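Local coordinates for protein N-acetylmuramoyl-l-alanine amidase (Bartonella henselae, PDB 3NE8) that probably cleaves the amide bond between N-acetylmuramic acid and L-alanine in peptidoglycan, as a zinc-dependent amidase linked to cell-wall remodelling during division, at residues N153-V156 and S157-K161; A214-A217 and Y218-Q222. All coordinates share one frame; numbering follows the deposited sequence. Where two conformers were deposited one is given.

Contact 1: N153-V156 and S157-K161; sequences NNVV and SNLSK
N154 and N158, one turn apart on helix 135-161, bring their carboxamides together at an angle: the two amide planes are 71° apart, and ND2 of N154 lies 3.5 Å from ND2 of N158. Two donors at that distance cannot bond to each other. Each instead donates to a shared acceptor, OE1 of Q222 on helix 206-227, and ND2 of N158 gives a second bond to OG of S219. The torsions explain the convergence. In N154, CG stands anti to the backbone N (chi1 -154°) and swings forward along the helix, whereas CG of N158 lies beside its own backbone N (chi1 -73°) and leans back toward the preceding turn. There it also sits over the backbone, with CG of N158 3.7 Å from O of N154.

A quarter turn away the chemistry becomes apolar. V155 and L159 lie side by side and point the same way, CG1 of V155 meeting CD1 of L159 at 3.8 Å. CG of L159 packs on the backbone as well, 3.2 Å from O of V155. This ridge faces strand 94-99, where V155 touches V96 and L159 touches A94.

Regular i to i+4 bonds underlie both pairs: N of N158 reaches O of N154 at 2.9 Å, and N of L159 reaches O of V155 at 2.9 Å. Judged by its side-chain partners, the helix is largely two-sided, polar toward helix 206-227 and aliphatic toward the sheet, although L159 also reaches S215. Convergence of two amide N-H groups on one oxygen would be expected to fix the flip of both carboxamides, oxygen and nitrogen not being interchangeable, and probably polarises the glutamine carbonyl that receives them.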
ATOM      1  N   ASN A 153       3.610  -6.039   4.422  1.00 11.85           N
ATOM      2  CA  ASN A 153       2.223  -6.313   4.801  1.00 13.91           C
ATOM      3  C   ASN A 153       1.585  -7.330   3.894  1.00 12.66           C
ATOM      4  O   ASN A 153       0.899  -8.252   4.355  1.00 15.02           O
ATOM      5  CB  ASN A 153       1.380  -5.036   4.731  1.00 17.03           C
ATOM      6  CG  ASN A 153       1.533  -4.170   5.951  1.00 20.39           C
ATOM      7  OD1 ASN A 153       2.027  -4.615   6.988  1.00 21.15           O
ATOM      8  ND2 ASN A 153       1.100  -2.914   5.841  1.00 19.91           N
ATOM      9  N   ASN A 154       1.803  -7.169   2.599  1.00 12.82           N
ATOM     10  CA  ASN A 154       1.205  -8.091   1.656  1.00 15.46           C
ATOM     11  C   ASN A 154       1.788  -9.493   1.781  1.00 12.94           C
ATOM     12  O   ASN A 154       1.057 -10.479   1.690  1.00 13.98           O
ATOM     13  CB  ASN A 154       1.330  -7.589   0.225  1.00 22.69           C
ATOM     14  CG  ASN A 154       0.240  -8.146  -0.668  1.00 24.41           C
ATOM     15  OD1 ASN A 154      -0.920  -8.249  -0.258  1.00 32.03           O
ATOM     16  ND2 ASN A 154       0.602  -8.506  -1.888  1.00 26.27           N
ATOM     17  N   VAL A 155       3.096  -9.578   1.994  1.00 11.88           N
ATOM     18  CA  VAL A 155       3.733 -10.876   2.147  1.00 10.68           C
ATOM     19  C   VAL A 155       3.129 -11.635   3.323  1.00 11.54           C
ATOM     20  O   VAL A 155       2.762 -12.801   3.194  1.00 12.07           O
ATOM     21  CB  VAL A 155       5.255 -10.739   2.322  1.00 10.84           C
ATOM     22  CG1 VAL A 155       5.849 -12.046   2.802  1.00 13.04           C
ATOM     23  CG2 VAL A 155       5.915 -10.316   1.003  1.00 12.11           C
ATOM     24  N   VAL A 156       3.011 -10.959   4.457  1.00 11.48           N
ATOM     25  CA  VAL A 156       2.413 -11.558   5.641  1.00 13.15           C
ATOM     26  C   VAL A 156       0.979 -12.010   5.366  1.00 12.93           C
ATOM     27  O   VAL A 156       0.603 -13.128   5.702  1.00 14.64           O
ATOM     28  CB  VAL A 156       2.434 -10.573   6.823  1.00 16.11           C
ATOM     29  CG1 VAL A 156       1.493 -11.040   7.929  1.00 17.24           C
ATOM     30  CG2 VAL A 156       3.859 -10.390   7.332  1.00 16.85           C
ATOM     31  N   SER A 157       0.192 -11.143   4.739  1.00 13.93           N
ATOM     32  CA  SER A 157      -1.198 -11.469   4.421  1.00 14.54           C
ATOM     33  C   SER A 157      -1.297 -12.745   3.583  1.00 15.18           C
ATOM     34  O   SER A 157      -2.096 -13.632   3.876  1.00 15.79           O
ATOM     35  CB  SER A 157      -1.851 -10.303   3.675  1.00 17.06           C
ATOM     36  OG  SER A 157      -3.199 -10.601   3.338  1.00 23.35           O
ATOM     37  N   ASN A 158      -0.492 -12.840   2.533  1.00 14.05           N
ATOM     38  CA  ASN A 158      -0.559 -13.996   1.646  1.00 14.02           C
ATOM     39  C   ASN A 158       0.036 -15.271   2.235  1.00 13.94           C
ATOM     40  O   ASN A 158      -0.451 -16.364   1.961  1.00 16.00           O
ATOM     41  CB  ASN A 158       0.050 -13.673   0.285  1.00 14.37           C
ATOM     42  CG  ASN A 158      -0.837 -12.763  -0.530  1.00 14.96           C
ATOM     43  OD1 ASN A 158      -2.060 -12.930  -0.546  1.00 18.38           O
ATOM     44  ND2 ASN A 158      -0.239 -11.800  -1.203  1.00 14.90           N
ATOM     45  N   LEU A 159       1.066 -15.136   3.062  1.00 13.17           N
ATOM     46  CA  LEU A 159       1.591 -16.314   3.755  1.00 12.86           C
ATOM     47  C   LEU A 159       0.499 -16.899   4.640  1.00 16.16           C
ATOM     48  O   LEU A 159       0.314 -18.114   4.693  1.00 16.71           O
ATOM     49  CB  LEU A 159       2.827 -15.978   4.583  1.00 12.97           C
ATOM     50  CG  LEU A 159       4.094 -15.662   3.792  1.00 11.45           C
ATOM     51  CD1 LEU A 159       5.175 -15.200   4.750  1.00 13.70           C
ATOM     52  CD2 LEU A 159       4.543 -16.874   3.007  1.00 14.29           C
ATOM     53  N   SER A 160      -0.232 -16.029   5.325  1.00 15.77           N
ATOM     54  CA  SER A 160      -1.316 -16.465   6.191  0.56 19.58           C
ATOM     55  C   SER A 160      -2.403 -17.181   5.392  1.00 21.08           C
ATOM     56  O   SER A 160      -2.889 -18.237   5.797  1.00 22.34           O
ATOM     57  CB  SER A 160      -1.899 -15.264   6.933  0.56 19.14           C
ATOM     58  OG  SER A 160      -2.994 -15.646   7.746  0.56 19.77           O
ATOM     59  N   LYS A 161      -2.781 -16.607   4.253  1.00 18.85           N
ATOM     60  CA  LYS A 161      -3.800 -17.219   3.404  1.00 21.38           C
ATOM     61  C   LYS A 161      -3.348 -18.586   2.894  1.00 23.75           C
ATOM     62  O   LYS A 161      -4.171 -19.465   2.632  1.00 27.69           O
ATOM     63  CB  LYS A 161      -4.156 -16.303   2.231  1.00 19.58           C
ATOM     64  CG  LYS A 161      -4.837 -15.013   2.643  1.00 25.42           C
ATOM     65  CD  LYS A 161      -5.171 -14.157   1.432  1.00 29.79           C
ATOM     66  CE  LYS A 161      -5.912 -12.893   1.845  1.00 37.80           C
ATOM     67  NZ  LYS A 161      -6.313 -12.070   0.671  1.00 40.77           N
TER

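Contact 2: A214-A217 and Y218-Q222; sequences ASIA and YSIRQ
Backbone bonds from each residue of 218-221 to the carbonyl four places earlier keep 214-222 a regular alpha helix, with N of I220 2.9 Å from O of I216 and N of S219 3.0 Å from O of S215, the latter at an N-H...O angle of 163°. This is part of helix 206-227, packed against the mixed beta sheet of the alpha/beta amidase domain between helices 28-45 and 135-161.

The inward ridge is made by I216 and I220, whose side chains are skewed to each other and meet through CG2 of I216 and CD1 of I220 at 4.0 Å. Both have CG1 beside the backbone N, which carries CG1 of I220 back to within 3.3 Å of O of I216. The pair reaches different parts of the core: I216 touches F35 and L39 of helix 28-45, and I220 touches L77 and I79 of strand 77-82.

In one of its two conformers R221 folds back in the same sense, its CG resting 3.2 Å from O of A217, before bends at chi2 and chi3 lead the chain toward S47 and H48. On the exposed flank, the ring of Y218 has CG of Q222 4.1 Å above one face, displaced toward the rim.

S215 and S219 form the polar seam toward helix 135-161, where N158 is the further partner of the S219 hydroxyl. Because OG of S215 is anti to its backbone N (chi1 178°) while that of S219 lies beside its own (chi1 -65°), the hydroxyls converge on one water, 2.9 Å from OG of S215 and 2.8 Å from OG of S219.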
ATOM      1  N   ALA A 214       6.281 -19.714  -3.754  1.00 10.44           N
ATOM      2  CA  ALA A 214       5.131 -19.434  -4.611  1.00 11.25           C
ATOM      3  C   ALA A 214       4.265 -18.324  -4.024  1.00 10.53           C
ATOM      4  O   ALA A 214       3.755 -17.465  -4.759  1.00 12.02           O
ATOM      5  CB  ALA A 214       4.312 -20.682  -4.841  1.00 12.06           C
ATOM      6  N   SER A 215       4.091 -18.332  -2.703  1.00 10.56           N
ATOM      7  CA  SER A 215       3.301 -17.303  -2.041  1.00 10.10           C
ATOM      8  C   SER A 215       3.994 -15.948  -2.164  1.00 11.02           C
ATOM      9  O   SER A 215       3.365 -14.929  -2.468  1.00 12.17           O
ATOM     10  CB  SER A 215       3.107 -17.670  -0.572  1.00 11.88           C
ATOM     11  OG  SER A 215       2.374 -16.660   0.106  1.00 12.37           O
ATOM     12  N   ILE A 216       5.299 -15.917  -1.920  1.00  9.96           N
ATOM     13  CA  ILE A 216       6.034 -14.667  -2.071  1.00  9.38           C
ATOM     14  C   ILE A 216       5.974 -14.156  -3.508  1.00  9.32           C
ATOM     15  O   ILE A 216       5.809 -12.955  -3.739  1.00  9.67           O
ATOM     16  CB  ILE A 216       7.478 -14.799  -1.556  1.00  9.78           C
ATOM     17  CG1 ILE A 216       7.456 -15.132  -0.062  1.00 12.39           C
ATOM     18  CG2 ILE A 216       8.277 -13.527  -1.827  1.00 10.74           C
ATOM     19  CD1 ILE A 216       8.785 -15.481   0.514  1.00 13.93           C
ATOM     20  N   ALA A 217       6.056 -15.058  -4.482  1.00  9.91           N
ATOM     21  CA  ALA A 217       5.978 -14.654  -5.886  1.00 10.02           C
ATOM     22  C   ALA A 217       4.627 -14.006  -6.193  1.00 11.06           C
ATOM     23  O   ALA A 217       4.560 -13.006  -6.916  1.00 10.92           O
ATOM     24  CB  ALA A 217       6.233 -15.839  -6.807  1.00 10.67           C
ATOM     25  N   TYR A 218       3.556 -14.556  -5.630  1.00 11.03           N
ATOM     26  CA  TYR A 218       2.233 -13.967  -5.779  1.00 12.60           C
ATOM     27  C   TYR A 218       2.202 -12.567  -5.171  1.00 10.86           C
ATOM     28  O   TYR A 218       1.665 -11.629  -5.776  1.00 11.62           O
ATOM     29  CB  TYR A 218       1.184 -14.876  -5.132  1.00 12.73           C
ATOM     30  CG  TYR A 218      -0.235 -14.364  -5.244  1.00 15.94           C
ATOM     31  CD1 TYR A 218      -0.901 -14.359  -6.462  1.00 23.98           C
ATOM     32  CD2 TYR A 218      -0.907 -13.888  -4.130  1.00 18.71           C
ATOM     33  CE1 TYR A 218      -2.205 -13.890  -6.565  1.00 24.91           C
ATOM     34  CE2 TYR A 218      -2.216 -13.421  -4.222  1.00 19.86           C
ATOM     35  CZ  TYR A 218      -2.849 -13.424  -5.439  1.00 20.71           C
ATOM     36  OH  TYR A 218      -4.145 -12.957  -5.512  1.00 24.72           O
ATOM     37  N   SER A 219       2.772 -12.416  -3.981  1.00 10.29           N
ATOM     38  CA  SER A 219       2.840 -11.107  -3.347  1.00 11.44           C
ATOM     39  C   SER A 219       3.594 -10.113  -4.206  1.00 10.53           C
ATOM     40  O   SER A 219       3.207  -8.947  -4.297  1.00 10.75           O
ATOM     41  CB  SER A 219       3.492 -11.187  -1.970  1.00 10.82           C
ATOM     42  OG  SER A 219       2.675 -11.950  -1.097  1.00 12.14           O
ATOM     43  N   ILE A 220       4.686 -10.565  -4.822  1.00 10.64           N
ATOM     44  CA  ILE A 220       5.460  -9.710  -5.715  1.00  9.70           C
ATOM     45  C   ILE A 220       4.643  -9.267  -6.920  1.00 10.23           C
ATOM     46  O   ILE A 220       4.670  -8.091  -7.308  1.00 10.10           O
ATOM     47  CB  ILE A 220       6.775 -10.393  -6.148  1.00  9.49           C
ATOM     48  CG1 ILE A 220       7.709 -10.516  -4.941  1.00  9.69           C
ATOM     49  CG2 ILE A 220       7.429  -9.615  -7.293  1.00 11.34           C
ATOM     50  CD1 ILE A 220       8.912 -11.413  -5.189  1.00 10.00           C
ATOM     51  N   ARG A 221       3.894 -10.177  -7.523  1.00 11.09           N
ATOM     52  CA  ARG A 221       3.024  -9.823  -8.642  0.50 11.77           C
ATOM     53  C   ARG A 221       1.997  -8.760  -8.243  1.00 11.06           C
ATOM     54  O   ARG A 221       1.728  -7.817  -8.996  1.00 12.97           O
ATOM     55  CB  ARG A 221       2.319 -11.068  -9.181  0.50 13.17           C
ATOM     56  CG  ARG A 221       3.276 -12.151  -9.664  0.50 17.66           C
ATOM     57  CD  ARG A 221       3.661 -11.968 -11.125  0.50 26.60           C
ATOM     58  NE  ARG A 221       4.368 -10.715 -11.369  0.50 32.83           N
ATOM     59  CZ  ARG A 221       4.072  -9.873 -12.353  0.50 32.49           C
ATOM     60  NH1 ARG A 221       3.080 -10.151 -13.189  0.50 35.06           N
ATOM     61  NH2 ARG A 221       4.769  -8.757 -12.505  0.50 28.97           N
ATOM     62  N   GLN A 222       1.412  -8.908  -7.057  1.00 11.65           N
ATOM     63  CA  GLN A 222       0.441  -7.922  -6.581  1.00 11.69           C
ATOM     64  C   GLN A 222       1.113  -6.571  -6.352  1.00 11.58           C
ATOM     65  O   GLN A 222       0.566  -5.525  -6.688  1.00 12.65           O
ATOM     66  CB  GLN A 222      -0.208  -8.412  -5.292  1.00 14.60           C
ATOM     67  CG  GLN A 222      -1.160  -9.580  -5.484  1.00 15.50           C
ATOM     68  CD  GLN A 222      -1.843  -9.966  -4.196  1.00 19.61           C
ATOM     69  OE1 GLN A 222      -1.227  -9.962  -3.131  1.00 20.09           O
ATOM     70  NE2 GLN A 222      -3.131 -10.295  -4.281  1.00 23.62           N
TER
HETATM   71  O   HOH W   1       3.535 -14.018   0.547  1.00 11.59           O

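How the contacts relate
Contacts 1 and 2 are short lengths of two helices packed against each other, with centres about 9 Å apart. Contact 2 is the more buried: five of its eight touching residues are buried against three in contact 1, whose other flank nears the second subunit through N153. Both join an aliphatic i to i+4 pair to a polar one, but the apolar ridges meet different elements, strand 94-99 for contact 1, helix 28-45 and strand 77-82 for contact 2. Their polar faces meet, contact 1 supplying amide donors and contact 2 acceptor oxygens, so the two helices are joined by complementary polar groups between their separate apolar footings.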